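Bacillaene synthase dehydratase PksH (Bacillus subtilis, PDB 3HP0) catalyses the dehydration of a carrier-tethered (S)-3-hydroxy-3-methylglutaryl group to 3-methylglutaconyl during biosynthesis of the polyketide antibiotic bacillaene. Local coordinates at residues Val17-Phe22 / Val55-Pro60; Lys95-Pro100 / Val119-Ile124; Ile104-Gly109 / Ala186-Leu191; Asp123-Asp128 / Gly179-Phe184; Leu148-Arg153 / His219-Ala224. All blocks are in the same frame, centred on the assembly; numbering follows the deposited sequence.

How the contacts relate
Contacts 1, 3 and 4 run side by side across one five-stranded sheet. Strand 53-57 of contact 1 bonds to strand 102-107 of contact 3 through L56, which pairs with I104 and H106, and strand 102-107 bonds in turn to strand 124-127 of contact 4; the centres of contacts 3 and 4 lie about 8 Å apart. Contact 2 sits where helix 115-121 leads into strand 124-127 and shares D123 and I124 with contact 4. Contact 5 belongs to the helical side, about 24 Å from contact 1 between centres, and meets contact 2 through Q97. Its P149 side chain is about 12 Å from that of catalytic E137, too far to touch; the other four contacts lie away from the active site.

Contact 1 of 5, residues Val17-Phe22 / Val55-Pro60; sequences VCYITF and VLEGLP
Four backbone hydrogen bonds zip strand 17-22 to strand 55-57. V55 N gives to C18 O at 2.7 Å, and I20 N donates to V55 O at 2.8 Å with an N-H...O angle of 178°, both nearly along the C=O axis. The next bond, E57 N to I20 O, is more bent. The last, F22 N to E57 O, comes in from above the carbonyl plane of E57. The strands run parallel, pairing Y19 with V55, I20 with L56 and T21 with E57, their short axes 20° apart. Helix 34-48 makes the connection, so this is a beta-alpha-beta crossover of the crotonase fold, and V42 of that helix packs on I20. Y19, T21, V55 and E57 line the other face of the sheet. Y19 and V55 lie side by side there, with ring atom CD1 of Y19 3.7 Å from V55 CB; V55 CG2 reaches on to CG1 of V17. From CB of E57, chi1 of 59° puts CG in the crowded position between N and the carbonyl carbon, 3.4 Å from T21 OG1 and close to I20 O. Beyond CG the chain runs extended: CD passes T21 OG1 at 3.9 Å, OE1 stops 3.3 Å from T21 OG1 and near the Y19 ring, and OE2 turns toward H106 of the next strand. R12 of strand 9-14 makes a long, weak ion pair with that same OE1 and a cation-pi contact with Y19. Just past the strand, G58 CA lies 3.3 Å from T21 CG2, and its positive phi turns the chain away.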
# COMPACT_ATOMS: atom_id res chain seq x y z
N VAL A 17 18.79 6.08 -6.74
CA VAL A 17 17.57 5.30 -6.54
C VAL A 17 17.67 4.29 -5.39
O VAL A 17 18.71 3.68 -5.18
CB VAL A 17 17.23 4.49 -7.80
CG1 VAL A 17 15.99 3.64 -7.55
CG2 VAL A 17 17.02 5.42 -8.97
N CYS A 18 16.57 4.10 -4.67
CA CYS A 18 16.57 3.15 -3.58
C CYS A 18 15.50 2.08 -3.80
O CYS A 18 14.33 2.41 -4.00
CB CYS A 18 16.32 3.83 -2.24
SG CYS A 18 16.11 2.62 -0.92
N TYR A 19 15.90 0.82 -3.77
CA TYR A 19 14.98 -0.29 -3.97
C TYR A 19 14.65 -0.97 -2.66
O TYR A 19 15.53 -1.47 -1.95
CB TYR A 19 15.57 -1.32 -4.94
CG TYR A 19 15.78 -0.81 -6.35
CD1 TYR A 19 14.81 -0.98 -7.34
CD2 TYR A 19 16.95 -0.15 -6.70
CE1 TYR A 19 15.00 -0.49 -8.63
CE2 TYR A 19 17.16 0.34 -7.97
CZ TYR A 19 16.19 0.17 -8.94
OH TYR A 19 16.42 0.68 -10.20
N ILE A 20 13.36 -0.97 -2.34
CA ILE A 20 12.87 -1.61 -1.13
C ILE A 20 12.11 -2.82 -1.65
O ILE A 20 11.13 -2.67 -2.38
CB ILE A 20 11.89 -0.72 -0.36
CG1 ILE A 20 12.63 0.45 0.26
CG2 ILE A 20 11.18 -1.55 0.69
CD1 ILE A 20 11.72 1.44 0.96
N THR A 21 12.58 -4.01 -1.29
CA THR A 21 11.94 -5.25 -1.72
C THR A 21 11.40 -5.98 -0.52
O THR A 21 12.15 -6.32 0.40
CB THR A 21 12.94 -6.16 -2.46
OG1 THR A 21 13.42 -5.50 -3.64
CG2 THR A 21 12.27 -7.44 -2.87
N PHE A 22 10.10 -6.22 -0.53
CA PHE A 22 9.45 -6.90 0.58
C PHE A 22 9.77 -8.40 0.51
O PHE A 22 9.36 -9.10 -0.41
CB PHE A 22 7.95 -6.68 0.52
CG PHE A 22 7.57 -5.23 0.56
CD1 PHE A 22 7.94 -4.43 1.64
CD2 PHE A 22 6.82 -4.66 -0.47
CE1 PHE A 22 7.59 -3.10 1.69
CE2 PHE A 22 6.46 -3.32 -0.43
CZ PHE A 22 6.85 -2.53 0.66
N VAL A 55 11.90 2.90 -5.07
CA VAL A 55 11.09 1.89 -5.75
C VAL A 55 10.69 0.78 -4.77
O VAL A 55 11.50 0.33 -3.96
CB VAL A 55 11.87 1.25 -6.93
CG1 VAL A 55 11.03 0.15 -7.56
CG2 VAL A 55 12.21 2.32 -7.97
N LEU A 56 9.43 0.37 -4.86
CA LEU A 56 8.91 -0.68 -3.99
C LEU A 56 8.66 -1.91 -4.85
O LEU A 56 8.12 -1.79 -5.95
CB LEU A 56 7.60 -0.23 -3.33
CG LEU A 56 7.64 0.81 -2.19
CD1 LEU A 56 8.39 2.06 -2.62
CD2 LEU A 56 6.21 1.15 -1.78
N GLU A 57 9.03 -3.09 -4.37
CA GLU A 57 8.82 -4.29 -5.18
C GLU A 57 9.03 -5.60 -4.43
O GLU A 57 8.93 -5.65 -3.20
CB GLU A 57 9.77 -4.26 -6.36
CG GLU A 57 11.22 -4.20 -5.92
CD GLU A 57 12.17 -4.27 -7.08
OE1 GLU A 57 13.32 -4.72 -6.86
OE2 GLU A 57 11.79 -3.88 -8.21
N GLY A 58 9.32 -6.65 -5.20
CA GLY A 58 9.56 -7.97 -4.66
C GLY A 58 8.33 -8.85 -4.72
O GLY A 58 8.06 -9.62 -3.79
N LEU A 59 7.58 -8.75 -5.82
CA LEU A 59 6.34 -9.51 -5.97
C LEU A 59 6.24 -10.36 -7.22
O LEU A 59 5.51 -10.02 -8.15
CB LEU A 59 5.17 -8.54 -5.93
N PRO A 60 6.95 -11.48 -7.23
CA PRO A 60 6.90 -12.37 -8.39
C PRO A 60 5.44 -12.70 -8.68
O PRO A 60 5.03 -12.80 -9.83
CB PRO A 60 7.68 -13.64 -8.11

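Contact 2 of 5, residues Lys95-Pro100 / Val119-Ile124; sequences KLQTGP and VSATDI
A121 O is the atom on which the helix ends meet. The CG of Q97 makes a tight carbon-to-oxygen approach to it at 3.0 Å, with CB of the same residue alongside; chi1 of -61° sets that CG beside its own backbone N and the extended chain then carries the amide onward. L96 points toward the other segment, and its CD2 touches the methyl CB of A121 more loosely at 4.3 Å. No hydrogen bond joins the two segments; what remains involves polar groups whose partners lie outside them. D123 shows this: its OD2 is 3.5 Å from L96 O, an acceptor too, and it is K211 that supplies a salt bridge to OD2, while the backbone N of T103 donates to it as well. L96 O is taken by the hydroxyl of T103. Further out, R154 bonds to the carbonyls of S120 and T122 and so grips the end of helix 115-121, and F150 packs against Q97 and S120. Helix 87-98 finishes here with K95 O accepting from both T98 N and G99 N. The arrangement is a junction of two helix C-termini beside the sheet, where helix 115-121 hands over to strand 124-127 of the crotonase fold.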
# COMPACT_ATOMS: atom_id res chain seq x y z
N LYS A 95 3.94 9.32 3.97
CA LYS A 95 5.33 9.69 3.73
C LYS A 95 5.64 9.47 2.24
O LYS A 95 6.27 10.31 1.59
CB LYS A 95 6.25 8.82 4.59
CG LYS A 95 7.57 9.46 4.98
CD LYS A 95 7.36 10.55 6.01
CE LYS A 95 8.61 10.79 6.86
NZ LYS A 95 8.38 11.76 7.98
N LEU A 96 5.21 8.32 1.72
CA LEU A 96 5.42 7.99 0.32
C LEU A 96 4.91 9.10 -0.57
O LEU A 96 5.51 9.40 -1.60
CB LEU A 96 4.71 6.69 -0.04
CG LEU A 96 5.42 5.34 0.13
CD1 LEU A 96 6.70 5.46 0.93
CD2 LEU A 96 4.45 4.39 0.79
N GLN A 97 3.79 9.72 -0.18
CA GLN A 97 3.21 10.81 -0.97
C GLN A 97 3.85 12.17 -0.68
O GLN A 97 3.73 13.10 -1.48
CB GLN A 97 1.73 10.98 -0.66
CG GLN A 97 0.84 9.84 -0.94
CD GLN A 97 -0.60 10.30 -1.03
OE1 GLN A 97 -1.18 10.76 -0.04
NE2 GLN A 97 -1.18 10.19 -2.22
N THR A 98 4.52 12.28 0.46
CA THR A 98 5.07 13.56 0.87
C THR A 98 6.58 13.75 0.87
O THR A 98 7.06 14.87 0.74
CB THR A 98 4.54 13.90 2.30
OG1 THR A 98 3.11 13.89 2.29
CG2 THR A 98 5.00 15.29 2.71
N GLY A 99 7.33 12.66 1.02
CA GLY A 99 8.77 12.77 1.08
C GLY A 99 9.49 13.42 -0.09
O GLY A 99 8.97 13.48 -1.21
N PRO A 100 10.73 13.89 0.15
CA PRO A 100 11.54 14.54 -0.89
C PRO A 100 12.14 13.51 -1.85
O PRO A 100 13.35 13.31 -1.91
CB PRO A 100 12.60 15.27 -0.07
CG PRO A 100 12.87 14.28 1.03
CD PRO A 100 11.47 13.80 1.42
N VAL A 119 0.45 0.76 -3.30
CA VAL A 119 0.36 1.15 -4.71
C VAL A 119 -0.34 2.49 -4.92
O VAL A 119 0.07 3.29 -5.77
CB VAL A 119 -0.36 0.06 -5.54
CG1 VAL A 119 -0.56 0.54 -6.95
CG2 VAL A 119 0.46 -1.24 -5.53
N SER A 120 -1.40 2.73 -4.15
CA SER A 120 -2.17 3.96 -4.26
C SER A 120 -1.38 5.16 -3.77
O SER A 120 -1.47 6.24 -4.36
CB SER A 120 -3.45 3.86 -3.43
OG SER A 120 -4.22 2.72 -3.77
N ALA A 121 -0.63 4.96 -2.69
CA ALA A 121 0.15 6.02 -2.07
C ALA A 121 1.38 6.48 -2.85
O ALA A 121 1.72 7.67 -2.81
CB ALA A 121 0.57 5.59 -0.67
N THR A 122 2.04 5.55 -3.55
CA THR A 122 3.22 5.91 -4.30
C THR A 122 2.88 6.97 -5.33
O THR A 122 1.75 7.03 -5.81
CB THR A 122 3.89 4.66 -4.98
OG1 THR A 122 2.99 4.05 -5.92
CG2 THR A 122 4.28 3.64 -3.91
N ASP A 123 3.85 7.82 -5.64
CA ASP A 123 3.66 8.89 -6.62
C ASP A 123 3.37 8.31 -8.00
O ASP A 123 2.64 8.92 -8.79
CB ASP A 123 4.92 9.75 -6.74
CG ASP A 123 5.22 10.53 -5.48
OD1 ASP A 123 4.36 11.35 -5.07
OD2 ASP A 123 6.31 10.35 -4.92
N ILE A 124 3.96 7.15 -8.27
CA ILE A 124 3.82 6.46 -9.55
C ILE A 124 3.72 4.95 -9.36
O ILE A 124 4.55 4.34 -8.67
CB ILE A 124 5.02 6.74 -10.46
CG1 ILE A 124 5.09 8.24 -10.74
CG2 ILE A 124 4.92 5.91 -11.75
CD1 ILE A 124 6.21 8.64 -11.65

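Contact 3 of 5, residues Ile104-Gly109 / Ala186-Leu191; sequences ISHVRG and AESDVL
H106 and R108, two residues apart on strand 102-107 and the turn after it, both point toward the loop before helix 190-199. The close-packed half is the H106 ring. CG stands anti to the backbone N and the imidazole extends to S188, whose CB lies in the ring plane at its edge, 3.3 Å from CE1. NE2 donates to D189 OD1 at 3.3 Å with an N-H...O angle of 144°, meeting the carboxylate from above its plane; ring and carboxylate are turned 47° apart. This histidine-carboxylate bond is long and bent; D189 would tend to favour a protonated imidazole, but R108, sharing OD1, would offset this. S188 is the centre of an inverse gamma turn, and its OG is buried here with no polar partner.

The looser half belongs to R108, which is partly exposed, like D189. Its chain runs extended from CG to NE and brings the guanidinium over S188, with OG 3.8 Å above the plane near its centre. NH2 forms a salt bridge to D189 OD1 at 3.3 Å; the two flat groups are turned 80° apart, and the carboxylate oxygens lie at the guanidinium edge. OD1 thus takes both H106 and R108, while NH1 of R108 turns to a second acid, D128. D189 sits at the N-cap position of the helix without making a capping bond.

Strand 102-107 lies between strands 53-57 and 124-127 in the sheet, H106 being flanked by E57 and I126, while L196 and L199 of helix 190-199 pack on I104.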
# COMPACT_ATOMS: atom_id res chain seq x y z
N ILE A 104 7.70 5.01 -6.29
CA ILE A 104 7.13 4.18 -7.35
C ILE A 104 6.82 2.77 -6.90
O ILE A 104 7.63 2.12 -6.25
CB ILE A 104 8.11 4.01 -8.55
CG1 ILE A 104 8.63 5.36 -9.03
CG2 ILE A 104 7.40 3.29 -9.69
CD1 ILE A 104 9.61 5.23 -10.16
N SER A 105 5.64 2.31 -7.28
CA SER A 105 5.21 0.95 -7.00
C SER A 105 5.45 0.15 -8.27
O SER A 105 5.16 0.62 -9.39
CB SER A 105 3.71 0.89 -6.69
OG SER A 105 3.45 1.23 -5.35
N HIS A 106 5.99 -1.04 -8.11
CA HIS A 106 6.24 -1.92 -9.24
C HIS A 106 5.45 -3.17 -8.88
O HIS A 106 5.87 -3.97 -8.04
CB HIS A 106 7.73 -2.21 -9.38
CG HIS A 106 8.06 -3.09 -10.54
ND1 HIS A 106 7.30 -3.12 -11.69
CD2 HIS A 106 9.07 -3.97 -10.73
CE1 HIS A 106 7.83 -3.98 -12.54
NE2 HIS A 106 8.90 -4.51 -11.98
N VAL A 107 4.30 -3.32 -9.52
CA VAL A 107 3.40 -4.42 -9.23
C VAL A 107 3.32 -5.57 -10.23
O VAL A 107 3.24 -5.35 -11.45
CB VAL A 107 1.96 -3.90 -9.01
CG1 VAL A 107 1.45 -4.36 -7.66
CG2 VAL A 107 1.93 -2.39 -9.09
N ARG A 108 3.30 -6.78 -9.69
CA ARG A 108 3.16 -8.01 -10.46
C ARG A 108 2.29 -8.92 -9.59
O ARG A 108 2.54 -9.05 -8.39
CB ARG A 108 4.51 -8.71 -10.67
CG ARG A 108 5.66 -7.92 -11.27
CD ARG A 108 6.95 -8.70 -10.99
NE ARG A 108 8.13 -8.23 -11.73
CZ ARG A 108 8.36 -8.49 -13.02
NH1 ARG A 108 7.50 -9.22 -13.73
NH2 ARG A 108 9.46 -8.03 -13.60
N GLY A 109 1.28 -9.55 -10.17
CA GLY A 109 0.47 -10.46 -9.38
C GLY A 109 -0.74 -9.89 -8.65
O GLY A 109 -1.14 -8.75 -8.87
N ALA A 186 3.85 -5.78 -20.40
CA ALA A 186 4.35 -7.14 -20.17
C ALA A 186 5.80 -7.08 -19.71
O ALA A 186 6.24 -7.90 -18.91
CB ALA A 186 4.24 -7.96 -21.43
N GLU A 187 6.54 -6.09 -20.21
CA GLU A 187 7.92 -5.90 -19.83
C GLU A 187 8.06 -4.80 -18.78
O GLU A 187 8.60 -3.72 -19.05
CB GLU A 187 8.77 -5.55 -21.05
CG GLU A 187 8.91 -6.70 -22.02
CD GLU A 187 9.72 -6.32 -23.25
OE1 GLU A 187 9.28 -5.40 -23.98
OE2 GLU A 187 10.78 -6.94 -23.49
N SER A 188 7.57 -5.07 -17.58
CA SER A 188 7.65 -4.12 -16.50
C SER A 188 8.96 -4.35 -15.77
O SER A 188 9.04 -5.09 -14.79
CB SER A 188 6.48 -4.28 -15.54
OG SER A 188 6.59 -5.51 -14.85
N ASP A 189 9.99 -3.71 -16.29
CA ASP A 189 11.36 -3.75 -15.79
C ASP A 189 11.93 -2.76 -16.78
O ASP A 189 12.61 -1.79 -16.42
CB ASP A 189 12.00 -5.13 -16.00
CG ASP A 189 12.02 -5.98 -14.74
OD1 ASP A 189 11.54 -5.52 -13.68
OD2 ASP A 189 12.53 -7.13 -14.80
N VAL A 190 11.60 -3.02 -18.04
CA VAL A 190 12.00 -2.16 -19.12
C VAL A 190 11.20 -0.88 -18.94
O VAL A 190 11.71 0.22 -19.08
CB VAL A 190 11.64 -2.77 -20.49
CG1 VAL A 190 11.95 -1.76 -21.60
CG2 VAL A 190 12.40 -4.09 -20.70
N LEU A 191 9.93 -1.07 -18.61
CA LEU A 191 9.01 0.04 -18.39
C LEU A 191 9.49 0.86 -17.19
O LEU A 191 9.44 2.09 -17.20
CB LEU A 191 7.60 -0.51 -18.13
CG LEU A 191 6.52 0.56 -17.96
CD1 LEU A 191 6.52 1.46 -19.18
CD2 LEU A 191 5.15 -0.10 -17.76

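Contact 4 of 5, residues Asp123-Asp128 / Gly179-Phe184; sequences DIAIAD and GLIDAF
Three hydrogen bonds tie strand 124-127 to the irregular segment 179-184, and two of them centre on A125. Its N donates to D182 OD1 at 3.1 Å, almost straight at 171°, using the anti lone pair of that oxygen. Its carbonyl in turn accepts from D182 N at 2.8 Å, in the carbonyl plane but with a bent N-H...O angle of 133°. D182 therefore grips both backbone polar atoms of A125 on one edge, the carboxylate taking the N-H and the backbone N meeting the carbonyl. The carboxylate is held from outside as well: R154 NH1 makes a salt bridge to the same OD1 and also bonds to G179 O. The third bond, A127 N to A183 O at 3.4 Å, is weak. A CA-H...O contact from I126 CA to A183 O, 3.3 Å, supplements it.

Apolar contacts are small. A125 CB meets I181 CG2 at 4.0 Å, where chi1 of 50° holds CG1 in the crowded position and leaves CG2 beside the backbone N. Further along, the CB atoms of A127 and F184 stand 4.3 Å apart. The F184 ring then turns away from the strand, toward V172 and S176 of helix 172-178.

Strand 124-127 is the last strand of the sheet, bonded on its other side to S105 and V107. Segment 179-184, in the loop linking helices 172-178 and 190-199, pairs irregularly with this outermost strand of the crotonase-fold sheet.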
# COMPACT_ATOMS: atom_id res chain seq x y z
N ASP A 123 3.85 7.82 -5.64
CA ASP A 123 3.66 8.89 -6.62
C ASP A 123 3.37 8.31 -8.00
O ASP A 123 2.64 8.92 -8.79
CB ASP A 123 4.92 9.75 -6.74
CG ASP A 123 5.22 10.53 -5.48
OD1 ASP A 123 4.36 11.35 -5.07
OD2 ASP A 123 6.31 10.35 -4.92
N ILE A 124 3.96 7.15 -8.27
CA ILE A 124 3.82 6.46 -9.55
C ILE A 124 3.72 4.95 -9.36
O ILE A 124 4.55 4.34 -8.67
CB ILE A 124 5.02 6.74 -10.46
CG1 ILE A 124 5.09 8.24 -10.74
CG2 ILE A 124 4.92 5.91 -11.75
CD1 ILE A 124 6.21 8.64 -11.65
N ALA A 125 2.72 4.35 -9.99
CA ALA A 125 2.52 2.91 -9.88
C ALA A 125 2.53 2.26 -11.26
O ALA A 125 1.72 2.60 -12.12
CB ALA A 125 1.21 2.62 -9.16
N ILE A 126 3.45 1.32 -11.46
CA ILE A 126 3.54 0.61 -12.74
C ILE A 126 3.32 -0.89 -12.55
O ILE A 126 3.53 -1.44 -11.48
CB ILE A 126 4.93 0.82 -13.39
CG1 ILE A 126 6.00 0.11 -12.57
CG2 ILE A 126 5.26 2.31 -13.44
CD1 ILE A 126 7.36 0.22 -13.17
N ALA A 127 2.89 -1.56 -13.61
CA ALA A 127 2.65 -2.99 -13.48
C ALA A 127 2.80 -3.72 -14.81
O ALA A 127 3.10 -3.10 -15.84
CB ALA A 127 1.25 -3.22 -12.91
N ASP A 128 2.59 -5.04 -14.77
CA ASP A 128 2.64 -5.87 -15.97
C ASP A 128 1.25 -6.49 -16.15
O ASP A 128 0.36 -6.24 -15.34
CB ASP A 128 3.71 -6.96 -15.87
CG ASP A 128 3.45 -7.94 -14.74
OD1 ASP A 128 2.27 -8.25 -14.46
OD2 ASP A 128 4.43 -8.41 -14.13
N GLY A 179 -7.04 4.98 -13.31
CA GLY A 179 -6.01 5.82 -12.74
C GLY A 179 -5.33 5.16 -11.56
O GLY A 179 -4.45 5.76 -10.95
N LEU A 180 -5.74 3.93 -11.23
CA LEU A 180 -5.13 3.20 -10.12
C LEU A 180 -3.64 3.01 -10.39
O LEU A 180 -2.81 3.08 -9.48
CB LEU A 180 -5.79 1.84 -9.93
CG LEU A 180 -5.10 0.93 -8.88
CD1 LEU A 180 -4.78 1.74 -7.62
CD2 LEU A 180 -5.99 -0.25 -8.54
N ILE A 181 -3.29 2.76 -11.65
CA ILE A 181 -1.90 2.61 -12.00
C ILE A 181 -1.60 3.47 -13.23
O ILE A 181 -2.45 3.63 -14.11
CB ILE A 181 -1.52 1.10 -12.30
CG1 ILE A 181 -2.51 0.50 -13.28
CG2 ILE A 181 -1.47 0.28 -11.01
CD1 ILE A 181 -2.11 0.72 -14.71
N ASP A 182 -0.41 4.05 -13.25
CA ASP A 182 0.03 4.88 -14.37
C ASP A 182 0.91 3.92 -15.15
O ASP A 182 1.86 3.38 -14.61
CB ASP A 182 0.89 6.06 -13.86
CG ASP A 182 0.35 6.69 -12.59
OD1 ASP A 182 0.66 6.19 -11.48
OD2 ASP A 182 -0.40 7.69 -12.67
N ALA A 183 0.59 3.66 -16.41
CA ALA A 183 1.42 2.75 -17.22
C ALA A 183 1.63 1.32 -16.69
O ALA A 183 1.84 1.07 -15.51
CB ALA A 183 2.77 3.37 -17.46
N PHE A 184 1.59 0.38 -17.62
CA PHE A 184 1.77 -1.03 -17.32
C PHE A 184 2.21 -1.67 -18.62
O PHE A 184 1.96 -1.13 -19.70
CB PHE A 184 0.46 -1.64 -16.80
CG PHE A 184 -0.56 -1.88 -17.87
CD1 PHE A 184 -0.61 -3.11 -18.54
CD2 PHE A 184 -1.50 -0.89 -18.20
CE1 PHE A 184 -1.55 -3.34 -19.52
CE2 PHE A 184 -2.45 -1.13 -19.19
CZ PHE A 184 -2.49 -2.36 -19.83

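Contact 5 of 5, residues Leu148-Arg153 / His219-Ala224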
# COMPACT_ATOMS: atom_id res chain seq x y z
N LEU A 148 -8.62 3.28 1.65
CA LEU A 148 -9.57 4.10 0.90
C LEU A 148 -9.25 5.55 0.57
O LEU A 148 -9.51 5.98 -0.56
CB LEU A 148 -10.96 4.03 1.57
CG LEU A 148 -11.61 2.64 1.57
CD1 LEU A 148 -12.93 2.64 2.34
CD2 LEU A 148 -11.85 2.20 0.13
N PRO A 149 -8.71 6.33 1.52
CA PRO A 149 -8.39 7.74 1.21
C PRO A 149 -7.34 7.86 0.10
O PRO A 149 -7.43 8.74 -0.77
CB PRO A 149 -7.92 8.31 2.54
CG PRO A 149 -8.66 7.46 3.55
CD PRO A 149 -8.52 6.06 2.96
N PHE A 150 -6.36 6.97 0.13
CA PHE A 150 -5.30 6.95 -0.89
C PHE A 150 -5.88 6.45 -2.23
O PHE A 150 -5.61 7.02 -3.28
CB PHE A 150 -4.16 6.04 -0.42
CG PHE A 150 -3.45 6.53 0.82
CD1 PHE A 150 -2.45 7.50 0.73
CD2 PHE A 150 -3.82 6.06 2.08
CE1 PHE A 150 -1.83 7.98 1.87
CE2 PHE A 150 -3.20 6.54 3.24
CZ PHE A 150 -2.20 7.51 3.13
N LEU A 151 -6.69 5.39 -2.16
CA LEU A 151 -7.31 4.83 -3.36
C LEU A 151 -8.20 5.88 -4.01
O LEU A 151 -8.12 6.14 -5.22
CB LEU A 151 -8.14 3.58 -3.03
CG LEU A 151 -8.77 2.88 -4.26
CD1 LEU A 151 -7.67 2.49 -5.25
CD2 LEU A 151 -9.55 1.64 -3.84
N ILE A 152 -9.05 6.49 -3.18
CA ILE A 152 -9.97 7.51 -3.64
C ILE A 152 -9.26 8.68 -4.30
O ILE A 152 -9.73 9.22 -5.31
CB ILE A 152 -10.85 8.02 -2.47
CG1 ILE A 152 -11.83 6.90 -2.09
CG2 ILE A 152 -11.54 9.35 -2.84
CD1 ILE A 152 -12.77 7.26 -0.96
N ARG A 153 -8.13 9.09 -3.74
CA ARG A 153 -7.40 10.20 -4.34
C ARG A 153 -6.98 9.85 -5.78
O ARG A 153 -6.90 10.72 -6.64
CB ARG A 153 -6.15 10.56 -3.52
CG ARG A 153 -5.25 11.58 -4.25
CD ARG A 153 -3.84 11.71 -3.67
NE ARG A 153 -2.95 12.31 -4.67
CZ ARG A 153 -2.47 11.67 -5.74
NH1 ARG A 153 -2.77 10.39 -5.95
NH2 ARG A 153 -1.72 12.32 -6.62
N HIS A 219 -5.48 18.36 1.15
CA HIS A 219 -5.37 17.73 2.48
C HIS A 219 -6.29 16.51 2.65
O HIS A 219 -6.47 16.01 3.76
CB HIS A 219 -5.71 18.74 3.59
CG HIS A 219 -4.67 19.80 3.79
ND1 HIS A 219 -4.68 20.66 4.87
CD2 HIS A 219 -3.59 20.15 3.04
CE1 HIS A 219 -3.65 21.48 4.78
NE2 HIS A 219 -2.97 21.19 3.69
N GLN A 220 -6.87 16.07 1.55
CA GLN A 220 -7.79 14.94 1.52
C GLN A 220 -7.31 13.76 2.36
O GLN A 220 -8.03 13.28 3.23
CB GLN A 220 -7.96 14.50 0.07
CG GLN A 220 -9.09 13.56 -0.20
CD GLN A 220 -8.86 12.76 -1.47
OE1 GLN A 220 -8.45 13.30 -2.50
NE2 GLN A 220 -9.13 11.46 -1.40
N VAL A 221 -6.09 13.30 2.10
CA VAL A 221 -5.52 12.17 2.83
C VAL A 221 -5.37 12.41 4.33
O VAL A 221 -5.86 11.61 5.14
CB VAL A 221 -4.14 11.78 2.26
CG1 VAL A 221 -3.48 10.73 3.17
CG2 VAL A 221 -4.30 11.22 0.84
N SER A 222 -4.69 13.49 4.71
CA SER A 222 -4.50 13.80 6.13
C SER A 222 -5.82 14.11 6.85
O SER A 222 -6.02 13.71 8.00
CB SER A 222 -3.53 14.98 6.30
OG SER A 222 -4.02 16.15 5.67
N ARG A 223 -6.73 14.80 6.17
CA ARG A 223 -8.01 15.16 6.75
C ARG A 223 -8.87 13.96 7.14
O ARG A 223 -9.70 14.04 8.04
CB ARG A 223 -8.78 16.04 5.77
CG ARG A 223 -10.17 16.43 6.25
CD ARG A 223 -10.88 17.34 5.27
NE ARG A 223 -10.11 18.55 4.98
CZ ARG A 223 -10.60 19.61 4.34
NH1 ARG A 223 -11.86 19.62 3.92
NH2 ARG A 223 -9.82 20.66 4.12
N ALA A 224 -8.65 12.83 6.46
CA ALA A 224 -9.42 11.62 6.72
C ALA A 224 -8.75 10.65 7.68
O ALA A 224 -9.39 9.70 8.13
CB ALA A 224 -9.69 10.91 5.39
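Chi1 of -166° places CG of Q220 anti to its backbone N, and the chain stays extended beyond it, so the amide reaches across to helix 148-153. V221 likewise has CG1 anti to N (chi1 172°), aimed at the ring of F150, whose own CG stands beside its backbone N. The CB of F150 heads away from the other helix, yet the ring swings back far enough for CE1 and CZ each to lie 3.5 Å from V221 CG1; the two side chains cross at about a right angle.

The Q220 amide lies across the helix at its P149-R153 turn. NE2 touches I152 CG2 at 3.5 Å and sits 3.3 Å from P149 O, at an angle too poor for a hydrogen bond, and that carbonyl already accepts from R153 N. OE1 rests against R153 CB at 3.7 Å. This is an antiparallel helix pair, the short axes 9.2 Å apart at closest approach and their directions 157° apart, which packs the start of helix 220-235 against helix 148-155 on the helical side of the crotonase fold. At the far end P149 CG meets the CB of A224 at 4.0 Å.

Helix 87-98 wedges in alongside: Q97 touches F150, R153 and V221, while Y90 meets the F150 ring and bonds through its hydroxyl to V221 O. At the N-terminus of helix 220-235, H219 O accepts from both S222 OG, 3.1 Å away, and R223 N.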